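Local coordinates for protein 2,5-dihydroxypyridine 5,6-dioxygenase (Pseudomonas putida KT2440, PDB 7CUP) that catalyses the iron(II)-dependent cleavage of the 2,5-dihydroxypyridine ring by dioxygen between carbons 5 and 6, giving N-formylmaleamate in the aerobic degradation of nicotinate, at residues Cys76-Thr79 and Ala80-Asn84; Glu244-Tyr247 and Leu248-Tyr251; Gly287-Met290 and Asp291-Ala294. All coordinates share one frame; numbering follows the deposited sequence.

Overall arrangement
The three contacts follow one another along the chain without overlapping. Interaction 1 shapes the loop between strand 53-58 and helix 85-92, interaction 2 lies on helix 243-253, and interaction 3 starts helix 290-294, close to the middle of the subunit. Their centres are about 29 Å (1 and 2), 24 Å (1 and 3) and 21 Å (2 and 3) apart. Each reaches the iron-binding segment that carries His318 and Asp320: Cys76 touches His318, Tyr251 packs on Cys317 and Leu319, and Arg293 forms a salt bridge with Asp320. Arg293 does so most directly, whereas the side chain of Tyr251 stays about 12 Å from the iron. Interactions 1 and 2 also touch neighbouring subunits, interaction 3 none.

Interaction 1: Cys76-Thr79 and Ala80-Asn84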
loop_
_atom_site.group_PDB
_atom_site.type_symbol
_atom_site.label_atom_id
_atom_site.label_comp_id
_atom_site.label_asym_id
_atom_site.label_seq_id
_atom_site.Cartn_x
_atom_site.Cartn_y
_atom_site.Cartn_z
ATOM N N CYS A 76 -14.584 -0.646 -29.070
ATOM C CA CYS A 76 -15.810 -1.439 -28.778
ATOM C C CYS A 76 -15.621 -2.849 -29.322
ATOM O O CYS A 76 -15.811 -3.067 -30.513
ATOM C CB CYS A 76 -17.045 -0.783 -29.386
ATOM S SG CYS A 76 -17.321 0.871 -28.724
ATOM N N GLY A 77 -15.181 -3.759 -28.476
ATOM C CA GLY A 77 -15.089 -5.174 -28.855
ATOM C C GLY A 77 -15.665 -6.063 -27.785
ATOM O O GLY A 77 -16.654 -5.673 -27.155
ATOM N N ASP A 78 -15.037 -7.220 -27.606
ATOM C CA ASP A 78 -15.312 -8.140 -26.490
ATOM C C ASP A 78 -15.032 -7.362 -25.213
ATOM O O ASP A 78 -14.445 -6.257 -25.271
ATOM C CB ASP A 78 -14.498 -9.428 -26.637
ATOM C CG ASP A 78 -14.897 -10.237 -27.859
ATOM O OD1 ASP A 78 -15.912 -9.903 -28.480
ATOM O OD2 ASP A 78 -14.166 -11.173 -28.200
ATOM N N THR A 79 -15.549 -7.882 -24.118
ATOM C CA THR A 79 -15.361 -7.350 -22.755
ATOM C C THR A 79 -15.005 -8.523 -21.845
ATOM O O THR A 79 -14.952 -9.680 -22.317
ATOM C CB THR A 79 -16.608 -6.601 -22.240
ATOM O OG1 THR A 79 -17.617 -7.519 -21.795
ATOM C CG2 THR A 79 -17.218 -5.670 -23.263
ATOM N N ALA A 80 -14.843 -8.239 -20.564
ATOM C CA ALA A 80 -14.463 -9.245 -19.564
ATOM C C ALA A 80 -15.640 -10.206 -19.398
ATOM O O ALA A 80 -15.427 -11.322 -18.938
ATOM C CB ALA A 80 -14.034 -8.573 -18.288
ATOM N N LEU A 81 -16.830 -9.834 -19.858
ATOM C CA LEU A 81 -18.002 -10.739 -19.787
ATOM C C LEU A 81 -18.037 -11.713 -20.952
ATOM O O LEU A 81 -18.778 -12.716 -20.836
ATOM C CB LEU A 81 -19.287 -9.916 -19.746
ATOM C CG LEU A 81 -19.577 -9.274 -18.395
ATOM C CD1 LEU A 81 -20.958 -8.669 -18.421
ATOM C CD2 LEU A 81 -19.442 -10.275 -17.249
ATOM N N THR A 82 -17.302 -11.469 -22.032
ATOM C CA THR A 82 -17.421 -12.342 -23.230
ATOM C C THR A 82 -17.006 -13.756 -22.816
ATOM O O THR A 82 -15.915 -13.868 -22.261
ATOM C CB THR A 82 -16.605 -11.844 -24.425
ATOM O OG1 THR A 82 -17.016 -10.487 -24.628
ATOM C CG2 THR A 82 -16.831 -12.687 -25.662
ATOM N N GLY A 83 -17.856 -14.755 -23.064
ATOM C CA GLY A 83 -17.588 -16.177 -22.760
ATOM C C GLY A 83 -17.484 -16.431 -21.263
ATOM O O GLY A 83 -16.849 -17.430 -20.873
ATOM N N ASN A 84 -18.089 -15.587 -20.433
ATOM C CA ASN A 84 -17.925 -15.633 -18.951
ATOM C C ASN A 84 -19.314 -15.566 -18.296
ATOM O O ASN A 84 -19.697 -14.566 -17.582
ATOM C CB ASN A 84 -16.922 -14.581 -18.491
ATOM C CG ASN A 84 -16.341 -14.931 -17.143
ATOM O OD1 ASN A 84 -16.940 -15.701 -16.369
ATOM N ND2 ASN A 84 -15.186 -14.365 -16.854
HETATM O O HOH W 1 -13.825 -12.101 -22.222
#
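Thr79 and Thr82 bond to each other reciprocally across a tight turn. The backbone N of Thr82 donates to Thr79 O over 3.0 Å, closing a type I beta turn from Thr79 to Thr82. In return Thr79 N gives its hydrogen to Thr82 OG1, also at 3.0 Å and nearly straight (170°). Thr79 adds a second closure with its own side chain. Its chi1 of 79° places OG1 between the backbone N and the carbonyl carbon, pointing along the chain, where it accepts from Leu81 N at 3.1 Å. This is an ST turn laid over the beta turn. Threonine suits both ends because its hydroxyl can serve a peptide N-H while its methyl remains for packing: Thr82 CG2 lies 3.8 Å from Asp78 CG, the two side chains crossing at about a right angle. Ala80 takes the second position of the turn, and its small methyl packs on Leu59. Thr79 O has a further partner, a water that donates to it and to Thr82 O, each at 2.7 Å, and so spans the turn. Just before the turn, His64 NE2 is hydrogen-bonded to Asp78 O.

A type II turn from Leu81 to Asn84 follows at once, closed by a bond from Asn84 N to Leu81 O. Gly83 occupies its third position with a positive phi (66°), a conformation easily adopted without a side chain. The two turns bring the loop after strand 53-58 to the start of helix 85-92, where Asn84 is the N-cap and OD1 bonds weakly to Ala87 N. On the way, Leu81 packs against Glu108 and Ile112 of helix 107-114.

Interaction 2: Glu244-Tyr247 and Leu248-Tyr251; sequences EAEY and LRDY
Arg249 turns back along its own helix to lie over Ala245 and Glu246: with chi1 at -79° its CG stands beside the backbone N, and a bend at chi3 (-58°) swings the guanidinium toward the preceding turn. There one guanidinium face lies over Ala245 O and Glu246 CA, the latter 3.4 Å from Arg249 NH2. The small methyl of Ala245 meets the group from beside it, CB 3.5 Å from Arg249 NH1. The arginine's methylenes follow the helix surface, CG coming to 3.5 Å from Ala245 O. Glu246 leaves the helix differently, CG anti to the backbone N and the chain extended beyond it, crossing Arg249 at about a right angle. Although its carboxylate plane is nearly parallel to the guanidinium, Glu246 OE2 and Arg249 NH2 remain 5.3 Å apart.

Beneath the side chains runs the regular i to i+4 bonding of an alpha helix. Leu248 N donates to Glu244 O and Arg249 N to Ala245 O, both at 2.8 Å, and Asp250 N and Tyr251 N continue the series to Glu246 O and Tyr247 O. Tyr247 and Tyr251, one turn apart, both meet Phe219 edge-to-face. Leu248, also buried, packs on Phe219 and on Leu319 of strand 319-323, as suits the apolar side of a helix.

The polar ends find their main partners elsewhere. Arg249 NH1 bonds to Ile239 O, Glu246 forms a salt bridge with Arg324 of the third subunit, and Tyr247 OH bonds to Thr277 O of that subunit, where the Tyr247 ring also meets Tyr222. Polar and aromatic groups alike thus serve both sides, own chain and assembly, and the Arg249-Glu246 pair probably adds at most a weak electrostatic attraction.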
loop_
_atom_site.group_PDB
_atom_site.type_symbol
_atom_site.label_atom_id
_atom_site.label_comp_id
_atom_site.label_asym_id
_atom_site.label_seq_id
_atom_site.Cartn_x
_atom_site.Cartn_y
_atom_site.Cartn_z
ATOM N N GLU A 244 -6.127 18.615 -38.367
ATOM C CA GLU A 244 -7.102 17.794 -37.631
ATOM C C GLU A 244 -7.644 16.724 -38.590
ATOM O O GLU A 244 -7.695 15.571 -38.185
ATOM C CB GLU A 244 -8.228 18.627 -37.027
ATOM C CG GLU A 244 -7.878 19.274 -35.693
ATOM C CD GLU A 244 -7.341 20.680 -35.825
ATOM O OE1 GLU A 244 -7.060 21.299 -34.787
ATOM O OE2 GLU A 244 -7.211 21.147 -36.975
ATOM N N ALA A 245 -8.028 17.108 -39.812
ATOM C CA ALA A 245 -8.617 16.202 -40.825
ATOM C C ALA A 245 -7.634 15.080 -41.143
ATOM O O ALA A 245 -8.020 13.929 -41.166
ATOM C CB ALA A 245 -8.989 16.979 -42.062
ATOM N N GLU A 246 -6.381 15.391 -41.386
ATOM C CA GLU A 246 -5.406 14.328 -41.727
ATOM C C GLU A 246 -5.266 13.356 -40.541
ATOM O O GLU A 246 -5.157 12.140 -40.762
ATOM C CB GLU A 246 -4.048 14.950 -42.021
ATOM C CG GLU A 246 -3.020 13.939 -42.471
ATOM C CD GLU A 246 -1.681 14.606 -42.674
ATOM O OE1 GLU A 246 -0.716 13.907 -42.954
ATOM O OE2 GLU A 246 -1.614 15.838 -42.546
ATOM N N TYR A 247 -5.228 13.881 -39.320
ATOM C CA TYR A 247 -5.097 13.063 -38.087
ATOM C C TYR A 247 -6.335 12.176 -37.963
ATOM O O TYR A 247 -6.170 10.975 -37.715
ATOM C CB TYR A 247 -4.876 13.937 -36.852
ATOM C CG TYR A 247 -4.712 13.177 -35.557
ATOM C CD1 TYR A 247 -5.808 12.696 -34.867
ATOM C CD2 TYR A 247 -3.469 12.960 -35.000
ATOM C CE1 TYR A 247 -5.680 12.007 -33.669
ATOM C CE2 TYR A 247 -3.326 12.303 -33.785
ATOM C CZ TYR A 247 -4.436 11.814 -33.121
ATOM O OH TYR A 247 -4.330 11.115 -31.957
ATOM N N LEU A 248 -7.530 12.745 -38.141
ATOM C CA LEU A 248 -8.800 11.974 -38.070
ATOM C C LEU A 248 -8.768 10.902 -39.156
ATOM O O LEU A 248 -9.074 9.738 -38.838
ATOM C CB LEU A 248 -10.005 12.897 -38.233
ATOM C CG LEU A 248 -11.365 12.215 -38.125
ATOM C CD1 LEU A 248 -11.474 11.343 -36.865
ATOM C CD2 LEU A 248 -12.495 13.230 -38.197
ATOM N N ARG A 249 -8.395 11.251 -40.389
ATOM C CA ARG A 249 -8.425 10.262 -41.501
ATOM C C ARG A 249 -7.456 9.117 -41.186
ATOM O O ARG A 249 -7.802 7.962 -41.417
ATOM C CB ARG A 249 -8.055 10.871 -42.858
ATOM C CG ARG A 249 -9.148 11.658 -43.562
ATOM C CD ARG A 249 -8.687 12.023 -44.985
ATOM N NE ARG A 249 -7.442 12.805 -45.033
ATOM C CZ ARG A 249 -7.364 14.131 -44.972
ATOM N NH1 ARG A 249 -8.446 14.881 -44.850
ATOM N NH2 ARG A 249 -6.185 14.717 -45.041
ATOM N N ASP A 250 -6.267 9.427 -40.693
ATOM C CA ASP A 250 -5.238 8.409 -40.389
ATOM C C ASP A 250 -5.723 7.513 -39.243
ATOM O O ASP A 250 -5.427 6.294 -39.250
ATOM C CB ASP A 250 -3.916 9.100 -40.073
ATOM C CG ASP A 250 -2.695 8.209 -40.105
ATOM O OD1 ASP A 250 -2.012 8.179 -41.135
ATOM O OD2 ASP A 250 -2.428 7.569 -39.093
ATOM N N TYR A 251 -6.406 8.083 -38.255
ATOM C CA TYR A 251 -6.885 7.306 -37.091
ATOM C C TYR A 251 -7.913 6.294 -37.576
ATOM O O TYR A 251 -7.796 5.104 -37.288
ATOM C CB TYR A 251 -7.498 8.219 -36.035
ATOM C CG TYR A 251 -7.998 7.475 -34.824
ATOM C CD1 TYR A 251 -7.109 6.987 -33.875
ATOM C CD2 TYR A 251 -9.349 7.237 -34.633
ATOM C CE1 TYR A 251 -7.565 6.321 -32.747
ATOM C CE2 TYR A 251 -9.825 6.578 -33.510
ATOM C CZ TYR A 251 -8.926 6.120 -32.564
ATOM O OH TYR A 251 -9.363 5.431 -31.474
#

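Interaction 3: Gly287-Met290 and Asp291-Ala294; sequences GMCM and DARA
Arg293 crosses Met290 obliquely, its CD 3.8 Å from Met290 SD, while Met288 SD lies over one face of its guanidinium. The contact is the N-terminal end of the short helix 290-294, with Cys289 as N-cap. Cys289 SG, turned anti to its backbone N (chi1 -165°), accepts a weak, long capping bond from Ala292 N at 3.6 Å and touches Ala292 CB at 3.5 Å; alanine offers the thiol a small apolar surface. A weak bond from the same Ala292 N to Cys289 O supplements it. Farther along, Ala294 N donates to Met290 O over 2.9 Å, the first helical i to i+4 bond here.

Arginine suits position 293 because it is long enough to span from the helix back to the loop and still serve the metal site. Extended from CG to NE, it brings NE to Asp320, a ligand of the bound iron, in a salt bridge through OD2, and so acts as a second-shell residue that probably positions that carboxylate. Met290 lies against the CD methylene and Met288 against the guanidinium; both are flexible thioether chains, packed in turn on His189 of strand 187-189. Asp291 turns elsewhere, to a salt bridge with Arg131. The buried far end of the arginine is tied to the loop backbone. Arg293 NH1 donates to Met288 O at 2.6 Å, an oxygen near the guanidinium plane although the donor stands well above the carbonyl plane. A water completes the bridge, donating to Met288 O at 2.8 Å and accepting from Arg293 NH2 at 3.0 Å.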
loop_
_atom_site.group_PDB
_atom_site.type_symbol
_atom_site.label_atom_id
_atom_site.label_comp_id
_atom_site.label_asym_id
_atom_site.label_seq_id
_atom_site.Cartn_x
_atom_site.Cartn_y
_atom_site.Cartn_z
ATOM N N GLY A 287 -10.476 11.043 -17.226
ATOM C CA GLY A 287 -11.813 10.461 -17.463
ATOM C C GLY A 287 -12.166 10.456 -18.937
ATOM O O GLY A 287 -11.308 10.770 -19.771
ATOM N N MET A 288 -13.408 10.137 -19.270
ATOM C CA MET A 288 -13.882 10.054 -20.675
ATOM C C MET A 288 -14.523 11.382 -21.127
ATOM O O MET A 288 -14.886 11.501 -22.296
ATOM C CB MET A 288 -14.866 8.898 -20.784
ATOM C CG MET A 288 -16.198 9.153 -20.102
ATOM S SD MET A 288 -17.308 7.744 -20.379
ATOM C CE MET A 288 -16.193 6.417 -19.928
ATOM N N CYS A 289 -14.586 12.388 -20.266
ATOM C CA CYS A 289 -15.103 13.747 -20.573
ATOM C C CYS A 289 -16.600 13.642 -20.906
ATOM O O CYS A 289 -17.050 13.876 -22.069
ATOM C CB CYS A 289 -14.308 14.467 -21.664
ATOM S SG CYS A 289 -14.686 16.247 -21.692
ATOM N N MET A 290 -17.375 13.366 -19.869
ATOM C CA MET A 290 -18.855 13.466 -19.926
ATOM C C MET A 290 -19.292 14.921 -20.088
ATOM O O MET A 290 -20.365 15.107 -20.662
ATOM C CB MET A 290 -19.492 12.835 -18.691
ATOM C CG MET A 290 -19.385 11.332 -18.696
ATOM S SD MET A 290 -19.977 10.562 -20.240
ATOM C CE MET A 290 -21.699 11.024 -20.211
ATOM N N ASP A 291 -18.480 15.898 -19.666
ATOM C CA ASP A 291 -18.776 17.337 -19.874
ATOM C C ASP A 291 -19.000 17.606 -21.369
ATOM O O ASP A 291 -19.951 18.322 -21.704
ATOM C CB ASP A 291 -17.650 18.198 -19.322
ATOM C CG ASP A 291 -17.756 18.460 -17.839
ATOM O OD1 ASP A 291 -18.518 19.386 -17.464
ATOM O OD2 ASP A 291 -17.072 17.762 -17.066
ATOM N N ALA A 292 -18.119 17.077 -22.230
ATOM C CA ALA A 292 -18.142 17.281 -23.686
ATOM C C ALA A 292 -19.388 16.602 -24.246
ATOM O O ALA A 292 -19.988 17.169 -25.154
ATOM C CB ALA A 292 -16.875 16.734 -24.316
ATOM N N ARG A 293 -19.762 15.420 -23.742
ATOM C CA ARG A 293 -20.942 14.707 -24.299
ATOM C C ARG A 293 -22.233 15.422 -23.881
ATOM O O ARG A 293 -23.209 15.361 -24.653
ATOM C CB ARG A 293 -20.983 13.236 -23.879
ATOM C CG ARG A 293 -19.830 12.397 -24.404
ATOM C CD ARG A 293 -19.954 10.955 -24.015
ATOM N NE ARG A 293 -18.909 10.206 -24.690
ATOM C CZ ARG A 293 -17.635 10.148 -24.311
ATOM N NH1 ARG A 293 -17.234 10.797 -23.223
ATOM N NH2 ARG A 293 -16.764 9.431 -25.018
ATOM N N ALA A 294 -22.299 15.968 -22.668
ATOM C CA ALA A 294 -23.584 16.290 -22.008
ATOM C C ALA A 294 -23.908 17.789 -22.033
ATOM O O ALA A 294 -25.052 18.099 -21.703
ATOM C CB ALA A 294 -23.649 15.754 -20.592
HETATM O O HOH W 2 -13.918 9.945 -24.432
#